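Local coordinates for Low molecular weight phosphotyrosine protein phosphatase 1 (Drosophila melanogaster, PDB 7CUY) that probably removes phosphate from tyrosine-phosphorylated proteins and from small aryl and acyl phosphates, as a low molecular weight protein tyrosine phosphatase, at residues A[145-148]-A[149-153]; A[75-78]-A[79-83]. All coordinates share one frame; numbering follows the deposited sequence.

Contact 1: residues A[145-148]-A[149-153]; sequences CAAF and MKERL
The ring of F148 lies across R152 and L153, one turn further along helix 132-153, the C-terminal helix that packs against the four-stranded parallel sheet of this low molecular weight phosphatase. Its CG stands anti to the backbone N (chi1 172°), which carries the ring forward over the next turn. One ortho-meta side meets R152: CE2 of F148 is 3.6 Å from CB of R152, and the two side chains run at about a right angle. The other side meets L153, where CE1 of F148 comes within 3.6 Å of CG and both methyls sit almost as near. R152 gives the ring only its aliphatic root; a bend at chi2 (-68°) turns the chain off, and its NH1 forms a salt bridge with E106. The aromatic rings of F85, Y83 and F113 meet F148 edge-to-face. An alanine at F148 would take all of this ring away, and L153 and the R152 methylenes would probably lose their shared apolar partner, leaving a gap beside those three rings. Beneath the side chains the backbone is regular until its last turn, where the helix widens into a pi-type turn. There F148 O accepts R152 N at 2.8 Å and, through a weak bond, L153 N at 3.4 Å.

Contact 2: residues A[75-78]-A[79-83]; sequences KQDF and SEFDY
D77 and F81 run side by side and point the same way, carboxylate and ring planes turned 66° apart. From the start of the D77 side chain, CB passes 4.1 Å from CD1 of F81. With CG beside the backbone N (chi1 -73°), the carboxylate is set along the ring's rim, and D77 CG is 4.1 Å from F81 CE1. At the tip OD1, which also has a hydrogen-bond partner elsewhere in the protein, approaches F81 CE1 to 3.4 Å, at the ring edge and near its plane, where the slightly positive C-H rim would suit an acidic oxygen. OD2 turns to the residues just upstream, taking the backbone N of R74 and a salt bridge from R71.

The backbone around this pair is the short helix 77-80, which is followed, after F81 and D82, by strand 83-86 of the central parallel sheet; F81 is the first residue to leave helical angles. Its N bonds D77 O at 3.0 Å, almost straight at 166°, so D77 touches F81 through both its backbone and its side chain. One residue back, Q76 O accepts two donors from different directions: E80 N in the carbonyl plane, and S79 N well above it. The side chains of Q76 and E80 also lie side by side, but Q76 NE2 and E80 OE1 stay 3.9 Å apart. E80 CG lies over one face of the F81 ring, toward its rim, while the F81 side chain reaches L6 and K4 on strand 3-9 and E36 and D38 on strand 35-41.

Contact 2 comes first along the chain and ends on Y83, at the start of strand 83-86; contact 1 belongs to the last helix. Their centres are about 19 Å apart, yet Y83 joins them directly. CZ of F148 lies 3.7 Å from CG of Y83, and CD2 of L153 is 3.8 Å from CE2 of the same ring, so helix 132-153 packs on the first residue of strand 83-86. Neither contact forms the catalytic site. In contact 1 the side chain of C145 is about 11 Å from that of R15, probably an active-site residue, whereas contact 2 lies away from the active site.

Contact 1: residues A[145-148]-A[149-153]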
ATOM      1  N   CYS A 145      -5.883  -4.557   5.399  1.00 17.90           N
ATOM      2  CA  CYS A 145      -5.920  -5.395   4.207  1.00 15.55           C
ATOM      3  C   CYS A 145      -6.941  -6.515   4.351  1.00 20.28           C
ATOM      4  O   CYS A 145      -7.720  -6.775   3.427  1.00 19.21           O
ATOM      5  CB  CYS A 145      -4.535  -5.983   3.924  1.00 16.64           C
ATOM      6  SG  CYS A 145      -3.327  -4.809   3.215  1.00 20.00           S
ATOM      7  N   ALA A 146      -6.934  -7.203   5.493  1.00 17.64           N
ATOM      8  CA  ALA A 146      -7.937  -8.231   5.748  1.00 18.04           C
ATOM      9  C   ALA A 146      -9.349  -7.687   5.568  1.00 17.87           C
ATOM     10  O   ALA A 146     -10.166  -8.264   4.837  1.00 16.05           O
ATOM     11  CB  ALA A 146      -7.746  -8.778   7.162  1.00 22.42           C
ATOM     12  N   ALA A 147      -9.650  -6.558   6.223  1.00 20.83           N
ATOM     13  CA  ALA A 147     -11.004  -6.015   6.195  1.00 16.73           C
ATOM     14  C   ALA A 147     -11.418  -5.638   4.776  1.00 17.53           C
ATOM     15  O   ALA A 147     -12.523  -5.974   4.334  1.00 17.64           O
ATOM     16  CB  ALA A 147     -11.112  -4.810   7.130  1.00 18.38           C
ATOM     17  N   PHE A 148     -10.536  -4.948   4.038  1.00 17.91           N
ATOM     18  CA  PHE A 148     -10.814  -4.660   2.630  1.00 20.45           C
ATOM     19  C   PHE A 148     -11.062  -5.938   1.836  1.00 19.00           C
ATOM     20  O   PHE A 148     -12.025  -6.032   1.063  1.00 18.30           O
ATOM     21  CB  PHE A 148      -9.654  -3.898   1.993  1.00 18.14           C
ATOM     22  CG  PHE A 148      -9.793  -3.746   0.499  1.00 17.63           C
ATOM     23  CD1 PHE A 148      -9.042  -4.515  -0.363  1.00 20.94           C
ATOM     24  CD2 PHE A 148     -10.696  -2.841  -0.031  1.00 18.43           C
ATOM     25  CE1 PHE A 148      -9.171  -4.388  -1.747  1.00 22.08           C
ATOM     26  CE2 PHE A 148     -10.836  -2.701  -1.400  1.00 21.87           C
ATOM     27  CZ  PHE A 148     -10.068  -3.484  -2.263  1.00 23.67           C
ATOM     28  N   MET A 149     -10.162  -6.914   1.968  1.00 17.97           N
ATOM     29  CA  MET A 149     -10.327  -8.174   1.248  1.00 18.02           C
ATOM     30  C   MET A 149     -11.667  -8.813   1.565  1.00 21.50           C
ATOM     31  O   MET A 149     -12.401  -9.244   0.660  1.00 21.29           O
ATOM     32  CB  MET A 149      -9.201  -9.139   1.602  1.00 16.63           C
ATOM     33  CG  MET A 149      -9.399 -10.513   0.990  1.00 18.08           C
ATOM     34  SD  MET A 149      -8.094 -11.641   1.474  1.00 22.78           S
ATOM     35  CE  MET A 149      -8.651 -12.009   3.158  1.00 19.24           C
ATOM     36  N   LYS A 150     -12.010  -8.883   2.849  1.00 16.81           N
ATOM     37  CA  LYS A 150     -13.260  -9.538   3.227  1.00 21.01           C
ATOM     38  C   LYS A 150     -14.471  -8.784   2.685  1.00 24.99           C
ATOM     39  O   LYS A 150     -15.375  -9.392   2.096  1.00 28.68           O
ATOM     40  CB  LYS A 150     -13.328  -9.693   4.747  1.00 20.36           C
ATOM     41  CG  LYS A 150     -12.738 -11.007   5.232  1.00 25.48           C
ATOM     42  CD  LYS A 150     -12.408 -10.964   6.705  1.00 25.93           C
ATOM     43  CE  LYS A 150     -12.479 -12.338   7.319  1.00 26.99           C
ATOM     44  NZ  LYS A 150     -11.432 -13.223   6.794  1.00 31.67           N
ATOM     45  N   GLU A 151     -14.507  -7.456   2.855  1.00 26.00           N
ATOM     46  CA  GLU A 151     -15.674  -6.688   2.417  1.00 26.23           C
ATOM     47  C   GLU A 151     -15.755  -6.599   0.901  1.00 25.99           C
ATOM     48  O   GLU A 151     -16.753  -7.000   0.296  1.00 27.45           O
ATOM     49  CB  GLU A 151     -15.640  -5.276   2.991  1.00 27.09           C
ATOM     50  CG  GLU A 151     -15.762  -5.204   4.470  1.00 36.42           C
ATOM     51  CD  GLU A 151     -15.502  -3.802   4.958  1.00 40.95           C
ATOM     52  OE1 GLU A 151     -16.002  -2.851   4.301  1.00 41.32           O
ATOM     53  OE2 GLU A 151     -14.773  -3.659   5.967  1.00 33.94           O
ATOM     54  N   ARG A 152     -14.730  -6.033   0.271  1.00 22.45           N
ATOM     55  CA  ARG A 152     -14.837  -5.677  -1.140  1.00 23.59           C
ATOM     56  C   ARG A 152     -14.405  -6.791  -2.066  1.00 25.63           C
ATOM     57  O   ARG A 152     -14.976  -6.944  -3.143  1.00 30.13           O
ATOM     58  CB  ARG A 152     -13.992  -4.447  -1.456  1.00 21.29           C
ATOM     59  CG  ARG A 152     -14.387  -3.246  -0.664  1.00 24.62           C
ATOM     60  CD  ARG A 152     -15.770  -2.735  -1.082  1.00 31.73           C
ATOM     61  NE  ARG A 152     -15.980  -1.420  -0.489  1.00 38.98           N
ATOM     62  CZ  ARG A 152     -15.658  -0.274  -1.085  1.00 35.97           C
ATOM     63  NH1 ARG A 152     -15.141  -0.273  -2.309  1.00 23.66           N
ATOM     64  NH2 ARG A 152     -15.860   0.870  -0.448  1.00 40.16           N
ATOM     65  N   LEU A 153     -13.383  -7.547  -1.701  1.00 23.15           N
ATOM     66  CA  LEU A 153     -12.883  -8.542  -2.635  1.00 24.03           C
ATOM     67  C   LEU A 153     -13.644  -9.859  -2.527  1.00 28.76           C
ATOM     68  O   LEU A 153     -13.882 -10.518  -3.544  1.00 29.19           O
ATOM     69  CB  LEU A 153     -11.390  -8.763  -2.411  1.00 23.71           C
ATOM     70  CG  LEU A 153     -10.430  -7.604  -2.736  1.00 25.41           C
ATOM     71  CD1 LEU A 153      -8.975  -8.071  -2.669  1.00 18.75           C
ATOM     72  CD2 LEU A 153     -10.717  -6.951  -4.089  1.00 25.00           C
TER

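Contact 2: residues A[75-78]-A[79-83]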
ATOM      1  N   LYS A  75      -0.067   7.729 -15.183  1.00 32.07           N
ATOM      2  CA  LYS A  75      -1.480   7.951 -15.464  1.00 30.81           C
ATOM      3  C   LYS A  75      -2.175   6.687 -15.958  1.00 27.65           C
ATOM      4  O   LYS A  75      -3.366   6.504 -15.694  1.00 27.77           O
ATOM      5  CB  LYS A  75      -1.635   9.073 -16.489  1.00 30.49           C
ATOM      6  CG  LYS A  75      -0.919  10.353 -16.111  1.00 34.95           C
ATOM      7  CD  LYS A  75      -1.781  11.200 -15.206  1.00 33.77           C
ATOM      8  CE  LYS A  75      -1.494  12.673 -15.395  1.00 36.27           C
ATOM      9  NZ  LYS A  75      -2.722  13.425 -15.821  1.00 41.51           N
ATOM     10  N   GLN A  76      -1.470   5.801 -16.674  1.00 28.86           N
ATOM     11  CA  GLN A  76      -2.150   4.594 -17.130  1.00 30.39           C
ATOM     12  C   GLN A  76      -2.503   3.668 -15.970  1.00 31.99           C
ATOM     13  O   GLN A  76      -3.354   2.786 -16.139  1.00 27.10           O
ATOM     14  CB  GLN A  76      -1.319   3.839 -18.164  1.00 31.89           C
ATOM     15  CG  GLN A  76      -0.322   2.849 -17.581  1.00 39.46           C
ATOM     16  CD  GLN A  76       0.124   1.807 -18.589  1.00 50.92           C
ATOM     17  OE1 GLN A  76       1.233   1.883 -19.138  1.00 52.44           O
ATOM     18  NE2 GLN A  76      -0.735   0.811 -18.828  1.00 48.72           N
ATOM     19  N   ASP A  77      -1.872   3.854 -14.800  1.00 31.03           N
ATOM     20  CA  ASP A  77      -2.276   3.117 -13.608  1.00 25.44           C
ATOM     21  C   ASP A  77      -3.754   3.320 -13.322  1.00 24.22           C
ATOM     22  O   ASP A  77      -4.449   2.381 -12.932  1.00 23.46           O
ATOM     23  CB  ASP A  77      -1.458   3.552 -12.396  1.00 21.02           C
ATOM     24  CG  ASP A  77      -0.029   3.052 -12.432  1.00 28.26           C
ATOM     25  OD1 ASP A  77       0.230   1.956 -12.978  1.00 31.63           O
ATOM     26  OD2 ASP A  77       0.848   3.766 -11.907  1.00 27.73           O
ATOM     27  N   PHE A  78      -4.262   4.537 -13.525  1.00 25.17           N
ATOM     28  CA  PHE A  78      -5.661   4.772 -13.186  1.00 25.94           C
ATOM     29  C   PHE A  78      -6.615   4.060 -14.135  1.00 26.94           C
ATOM     30  O   PHE A  78      -7.804   3.968 -13.824  1.00 23.24           O
ATOM     31  CB  PHE A  78      -5.966   6.269 -13.156  1.00 22.47           C
ATOM     32  CG  PHE A  78      -5.201   7.014 -12.101  1.00 21.53           C
ATOM     33  CD1 PHE A  78      -5.742   7.214 -10.837  1.00 23.57           C
ATOM     34  CD2 PHE A  78      -3.933   7.500 -12.368  1.00 22.26           C
ATOM     35  CE1 PHE A  78      -5.031   7.892  -9.855  1.00 17.28           C
ATOM     36  CE2 PHE A  78      -3.217   8.187 -11.398  1.00 21.01           C
ATOM     37  CZ  PHE A  78      -3.766   8.385 -10.146  1.00 19.29           C
ATOM     38  N   SER A  79      -6.129   3.550 -15.266  1.00 24.01           N
ATOM     39  CA  SER A  79      -6.935   2.700 -16.136  1.00 25.45           C
ATOM     40  C   SER A  79      -6.653   1.215 -15.963  1.00 28.31           C
ATOM     41  O   SER A  79      -7.493   0.395 -16.346  1.00 29.60           O
ATOM     42  CB  SER A  79      -6.707   3.054 -17.611  1.00 27.29           C
ATOM     43  OG  SER A  79      -7.096   4.383 -17.899  1.00 37.37           O
ATOM     44  N   GLU A  80      -5.494   0.845 -15.411  1.00 26.52           N
ATOM     45  CA  GLU A  80      -5.186  -0.567 -15.230  1.00 27.55           C
ATOM     46  C   GLU A  80      -5.711  -1.133 -13.909  1.00 27.50           C
ATOM     47  O   GLU A  80      -6.153  -2.291 -13.863  1.00 26.13           O
ATOM     48  CB  GLU A  80      -3.673  -0.795 -15.326  1.00 31.03           C
ATOM     49  CG  GLU A  80      -3.293  -2.284 -15.157  1.00 39.05           C
ATOM     50  CD  GLU A  80      -1.789  -2.565 -15.288  1.00 43.31           C
ATOM     51  OE1 GLU A  80      -1.093  -1.806 -16.004  1.00 49.42           O
ATOM     52  OE2 GLU A  80      -1.324  -3.564 -14.693  1.00 41.35           O
ATOM     53  N   PHE A  81      -5.672  -0.363 -12.823  1.00 23.07           N
ATOM     54  CA  PHE A  81      -5.998  -0.915 -11.513  1.00 22.60           C
ATOM     55  C   PHE A  81      -7.444  -0.624 -11.132  1.00 20.23           C
ATOM     56  O   PHE A  81      -7.980   0.447 -11.423  1.00 18.09           O
ATOM     57  CB  PHE A  81      -5.033  -0.384 -10.445  1.00 18.55           C
ATOM     58  CG  PHE A  81      -3.636  -0.878 -10.635  1.00 18.75           C
ATOM     59  CD1 PHE A  81      -2.752  -0.192 -11.442  1.00 21.36           C
ATOM     60  CD2 PHE A  81      -3.224  -2.070 -10.053  1.00 18.08           C
ATOM     61  CE1 PHE A  81      -1.463  -0.667 -11.641  1.00 25.15           C
ATOM     62  CE2 PHE A  81      -1.940  -2.560 -10.248  1.00 18.34           C
ATOM     63  CZ  PHE A  81      -1.056  -1.861 -11.042  1.00 19.04           C
ATOM     64  N   ASP A  82      -8.071  -1.602 -10.477  1.00 19.49           N
ATOM     65  CA  ASP A  82      -9.425  -1.440  -9.977  1.00 17.21           C
ATOM     66  C   ASP A  82      -9.459  -0.629  -8.699  1.00 17.41           C
ATOM     67  O   ASP A  82     -10.418   0.114  -8.466  1.00 15.91           O
ATOM     68  CB  ASP A  82     -10.041  -2.810  -9.732  1.00 19.37           C
ATOM     69  CG  ASP A  82      -9.985  -3.678 -10.955  1.00 23.66           C
ATOM     70  OD1 ASP A  82     -10.852  -3.490 -11.837  1.00 27.09           O
ATOM     71  OD2 ASP A  82      -9.052  -4.510 -11.051  1.00 22.63           O
ATOM     72  N   TYR A  83      -8.418  -0.748  -7.884  1.00 17.78           N
ATOM     73  CA  TYR A  83      -8.323  -0.103  -6.588  1.00 16.62           C
ATOM     74  C   TYR A  83      -6.947   0.518  -6.458  1.00 15.76           C
ATOM     75  O   TYR A  83      -5.944  -0.161  -6.677  1.00 15.93           O
ATOM     76  CB  TYR A  83      -8.538  -1.118  -5.464  1.00 16.71           C
ATOM     77  CG  TYR A  83      -9.843  -1.858  -5.607  1.00 19.24           C
ATOM     78  CD1 TYR A  83     -11.042  -1.250  -5.250  1.00 19.19           C
ATOM     79  CD2 TYR A  83      -9.878  -3.156  -6.104  1.00 20.04           C
ATOM     80  CE1 TYR A  83     -12.257  -1.927  -5.383  1.00 26.47           C
ATOM     81  CE2 TYR A  83     -11.069  -3.840  -6.252  1.00 23.12           C
ATOM     82  CZ  TYR A  83     -12.263  -3.222  -5.882  1.00 25.01           C
ATOM     83  OH  TYR A  83     -13.453  -3.903  -6.017  1.00 26.90           O
TER